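Local coordinates for ycgJ (Bacillus subtilis, PDB 2GLU), which binds S-adenosylmethionine and probably acts as a methyltransferase that transfers its methyl group to a substrate the structure does not show, at the S-adenosylmethionine site. Sequence-based numbering; all coordinates share one arbitrary frame.

The S-adenosylmethionine site. Residues 29-31, 34-35, 50-52, 55, 76-79, 94-96, 99-100. With SAM (S-adenosylmethionine), chain B.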
# COMPACT_ATOMS: atom_id res chain seq x y z
N GLY A 29 -2.22 -8.33 0.33
CA GLY A 29 -2.04 -7.75 -0.99
C GLY A 29 -0.57 -7.89 -1.35
O GLY A 29 0.05 -6.94 -1.82
N ALA A 30 -0.03 -9.09 -1.13
CA ALA A 30 1.42 -9.33 -1.03
C ALA A 30 2.17 -9.19 -2.34
O ALA A 30 3.37 -8.90 -2.34
CB ALA A 30 1.68 -10.68 -0.44
N GLY A 31 1.48 -9.40 -3.46
CA GLY A 31 2.03 -9.17 -4.80
C GLY A 31 3.06 -10.20 -5.22
O GLY A 31 2.94 -11.37 -4.89
N HIS A 34 7.24 -9.03 -2.14
CA HIS A 34 8.51 -8.45 -1.79
C HIS A 34 8.61 -8.17 -0.30
O HIS A 34 9.68 -8.31 0.29
CB HIS A 34 8.78 -7.21 -2.62
CG HIS A 34 9.43 -7.52 -3.92
ND1 HIS A 34 8.79 -7.38 -5.14
CD2 HIS A 34 10.66 -8.02 -4.20
CE1 HIS A 34 9.59 -7.77 -6.11
NE2 HIS A 34 10.74 -8.16 -5.57
N THR A 35 7.51 -7.75 0.30
CA THR A 35 7.53 -7.43 1.70
C THR A 35 7.70 -8.75 2.41
O THR A 35 8.54 -8.88 3.31
CB THR A 35 6.21 -6.77 2.11
OG1 THR A 35 6.06 -5.56 1.39
CG2 THR A 35 6.17 -6.48 3.59
N ASP A 50 -2.86 -12.69 -1.56
CA ASP A 50 -3.11 -11.85 -2.69
C ASP A 50 -4.36 -12.39 -3.38
O ASP A 50 -4.67 -13.58 -3.29
CB ASP A 50 -1.91 -11.90 -3.61
CG ASP A 50 -1.95 -10.82 -4.65
OD1 ASP A 50 -1.24 -9.81 -4.47
OD2 ASP A 50 -2.71 -10.98 -5.63
N ALA A 51 -5.08 -11.53 -4.07
CA ALA A 51 -6.35 -11.92 -4.63
C ALA A 51 -6.14 -12.71 -5.90
O ALA A 51 -6.76 -13.74 -6.09
CB ALA A 51 -7.20 -10.72 -4.91
N THR A 52 -5.26 -12.24 -6.77
CA THR A 52 -5.04 -12.88 -8.07
C THR A 52 -4.17 -14.15 -7.91
O THR A 52 -3.15 -14.14 -7.21
CB THR A 52 -4.41 -11.84 -9.07
OG1 THR A 52 -3.03 -11.58 -8.76
CG2 THR A 52 -5.17 -10.49 -9.02
N MSE A 55 -0.60 -14.12 -9.10
CA MSE A 55 0.34 -13.45 -8.23
C MSE A 55 0.87 -14.36 -7.12
O MSE A 55 2.00 -14.21 -6.65
CB MSE A 55 -0.33 -12.23 -7.61
CG MSE A 55 0.56 -11.03 -7.51
SE MSE A 55 1.27 -10.58 -9.29
CE MSE A 55 -0.65 -10.19 -10.36
N GLY A 76 -6.27 -15.05 -1.52
CA GLY A 76 -7.45 -14.63 -0.79
C GLY A 76 -7.57 -13.14 -0.88
O GLY A 76 -6.75 -12.51 -1.52
N THR A 77 -8.61 -12.58 -0.25
CA THR A 77 -8.85 -11.13 -0.20
C THR A 77 -8.75 -10.58 1.24
O THR A 77 -8.96 -11.33 2.21
CB THR A 77 -10.26 -10.75 -0.77
OG1 THR A 77 -11.27 -11.51 -0.12
CG2 THR A 77 -10.32 -10.99 -2.24
N ALA A 78 -8.45 -9.28 1.38
CA ALA A 78 -8.29 -8.65 2.69
C ALA A 78 -9.63 -8.48 3.40
O ALA A 78 -9.69 -8.52 4.63
CB ALA A 78 -7.55 -7.32 2.59
N GLU A 79 -10.71 -8.35 2.63
CA GLU A 79 -12.05 -8.17 3.21
C GLU A 79 -12.58 -9.44 3.84
O GLU A 79 -13.61 -9.41 4.51
CB GLU A 79 -13.05 -7.70 2.16
CG GLU A 79 -12.71 -6.36 1.53
CD GLU A 79 -11.68 -6.43 0.39
OE1 GLU A 79 -11.16 -7.53 0.08
OE2 GLU A 79 -11.42 -5.34 -0.19
N ARG A 94 1.29 -3.09 1.96
CA ARG A 94 2.13 -2.12 1.26
C ARG A 94 1.65 -1.74 -0.16
O ARG A 94 1.57 -2.58 -1.06
CB ARG A 94 3.57 -2.62 1.21
CG ARG A 94 4.47 -1.56 0.66
CD ARG A 94 5.94 -1.93 0.65
NE ARG A 94 6.31 -2.59 -0.60
CZ ARG A 94 7.53 -2.60 -1.14
NH1 ARG A 94 8.56 -1.97 -0.56
NH2 ARG A 94 7.72 -3.25 -2.29
N TYR A 95 1.34 -0.47 -0.37
CA TYR A 95 0.82 -0.01 -1.67
C TYR A 95 -0.23 -0.95 -2.27
O TYR A 95 -0.27 -1.16 -3.47
CB TYR A 95 1.97 0.18 -2.67
CG TYR A 95 3.00 1.22 -2.25
CD1 TYR A 95 2.65 2.56 -2.09
CD2 TYR A 95 4.31 0.86 -2.03
CE1 TYR A 95 3.59 3.51 -1.71
CE2 TYR A 95 5.27 1.80 -1.67
CZ TYR A 95 4.91 3.11 -1.51
OH TYR A 95 5.89 4.01 -1.15
N ALA A 96 -1.07 -1.52 -1.41
CA ALA A 96 -2.08 -2.47 -1.83
C ALA A 96 -3.48 -1.99 -1.49
O ALA A 96 -4.42 -2.29 -2.21
CB ALA A 96 -1.83 -3.77 -1.19
N HIS A 99 -6.26 -0.52 -3.71
CA HIS A 99 -6.86 -1.54 -4.55
C HIS A 99 -7.98 -2.34 -3.91
O HIS A 99 -8.68 -3.06 -4.60
CB HIS A 99 -5.79 -2.56 -4.93
CG HIS A 99 -4.87 -2.09 -5.99
ND1 HIS A 99 -3.51 -2.16 -5.87
CD2 HIS A 99 -5.13 -1.52 -7.19
CE1 HIS A 99 -2.96 -1.68 -6.97
NE2 HIS A 99 -3.92 -1.27 -7.78
N PHE A 100 -8.11 -2.28 -2.60
CA PHE A 100 -9.11 -3.08 -1.95
C PHE A 100 -10.47 -2.53 -2.33
O PHE A 100 -10.62 -1.33 -2.53
CB PHE A 100 -8.93 -3.06 -0.43
CG PHE A 100 -7.61 -3.62 0.04
CD1 PHE A 100 -6.73 -4.30 -0.84
CD2 PHE A 100 -7.24 -3.50 1.39
CE1 PHE A 100 -5.53 -4.81 -0.37
CE2 PHE A 100 -6.04 -4.01 1.85
CZ PHE A 100 -5.18 -4.67 0.97
N SAM B . 2.05 -5.73 -2.01
CA SAM B . 3.08 -5.66 -3.09
C SAM B . 4.46 -5.45 -2.47
O SAM B . 4.56 -5.19 -1.27
OXT SAM B . 5.49 -5.55 -3.14
CB SAM B . 2.76 -4.57 -4.09
CG SAM B . 1.29 -4.18 -4.15
SD SAM B . 0.39 -4.79 -5.60
CE SAM B . 0.33 -3.23 -6.55
C5' SAM B . -1.33 -4.75 -5.09
C4' SAM B . -1.76 -6.17 -4.85
O4' SAM B . -3.06 -6.18 -4.32
C3' SAM B . -1.81 -6.97 -6.12
O3' SAM B . -0.83 -7.99 -6.04
C2' SAM B . -3.23 -7.48 -6.18
O2' SAM B . -3.22 -8.80 -6.68
C1' SAM B . -3.68 -7.35 -4.74
N9 SAM B . -5.09 -7.10 -4.40
C8 SAM B . -6.03 -6.33 -5.01
N7 SAM B . -7.17 -6.40 -4.29
C5 SAM B . -6.99 -7.19 -3.22
C6 SAM B . -7.79 -7.60 -2.15
N6 SAM B . -9.08 -7.24 -2.02
N1 SAM B . -7.26 -8.43 -1.19
C2 SAM B . -5.96 -8.84 -1.25
N3 SAM B . -5.17 -8.43 -2.30
C4 SAM B . -5.68 -7.63 -3.27
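S-adenosylmethionine lies in the cofactor cleft of a class I, Rossmann-like methyltransferase, stretched from the glycine-rich GAGAG loop after strand 24-28 to the short 3-10 turn 78-80. Asp50, the acidic residue ending strand 45-50, grips the ribose. Its CG sits anti to the backbone N (chi1 -167°), which brings the carboxylate up to the diol with both syn lone pairs facing it: OD1 takes the O3' hydroxyl at 2.4 Å and OD2 the O2' hydroxyl at 2.5 Å, close pairs that carry little weight at 2.91 Å resolution. Neighbours that also line the pocket hold the carboxylate's rotation. Gly31 N, of the glycine loop, reaches OD1 at 2.9 Å from above the carboxylate plane, Thr52 N donates to the anti lone pair of OD2, and Thr52 OG1 meets OD2 from above the plane.

Adenine is held on both faces: Ala51 CB rests over one face of the six-membered ring, 3.9 Å from its centroid, while Phe100 leans in on the opposite face, tilted, with its CD1-CE1 edge over C5 and C6. Base identity is read along the N1/N6 side, where the backbone N of Ala78 donates to N1 at 3.0 Å and the N6 amino group donates to the syn lone pair of Glu79 OE1 at 3.0 Å, the Glu79 chain being bent at chi2 (82°).

At the methionine end, Arg94 runs extended through chi1 and chi2, then turns at chi3 (90°) so that Arg94 NE makes a salt bridge to SAM O of the carboxylate at 3.2 Å, tilted from the guanidinium plane; NH2 adds a weak bond to OXT. Thr35 OG1 donates to the same O. His99 lays its imidazole beside C5' (ND1) and the transferable methyl CE (CE1, 3.7 Å).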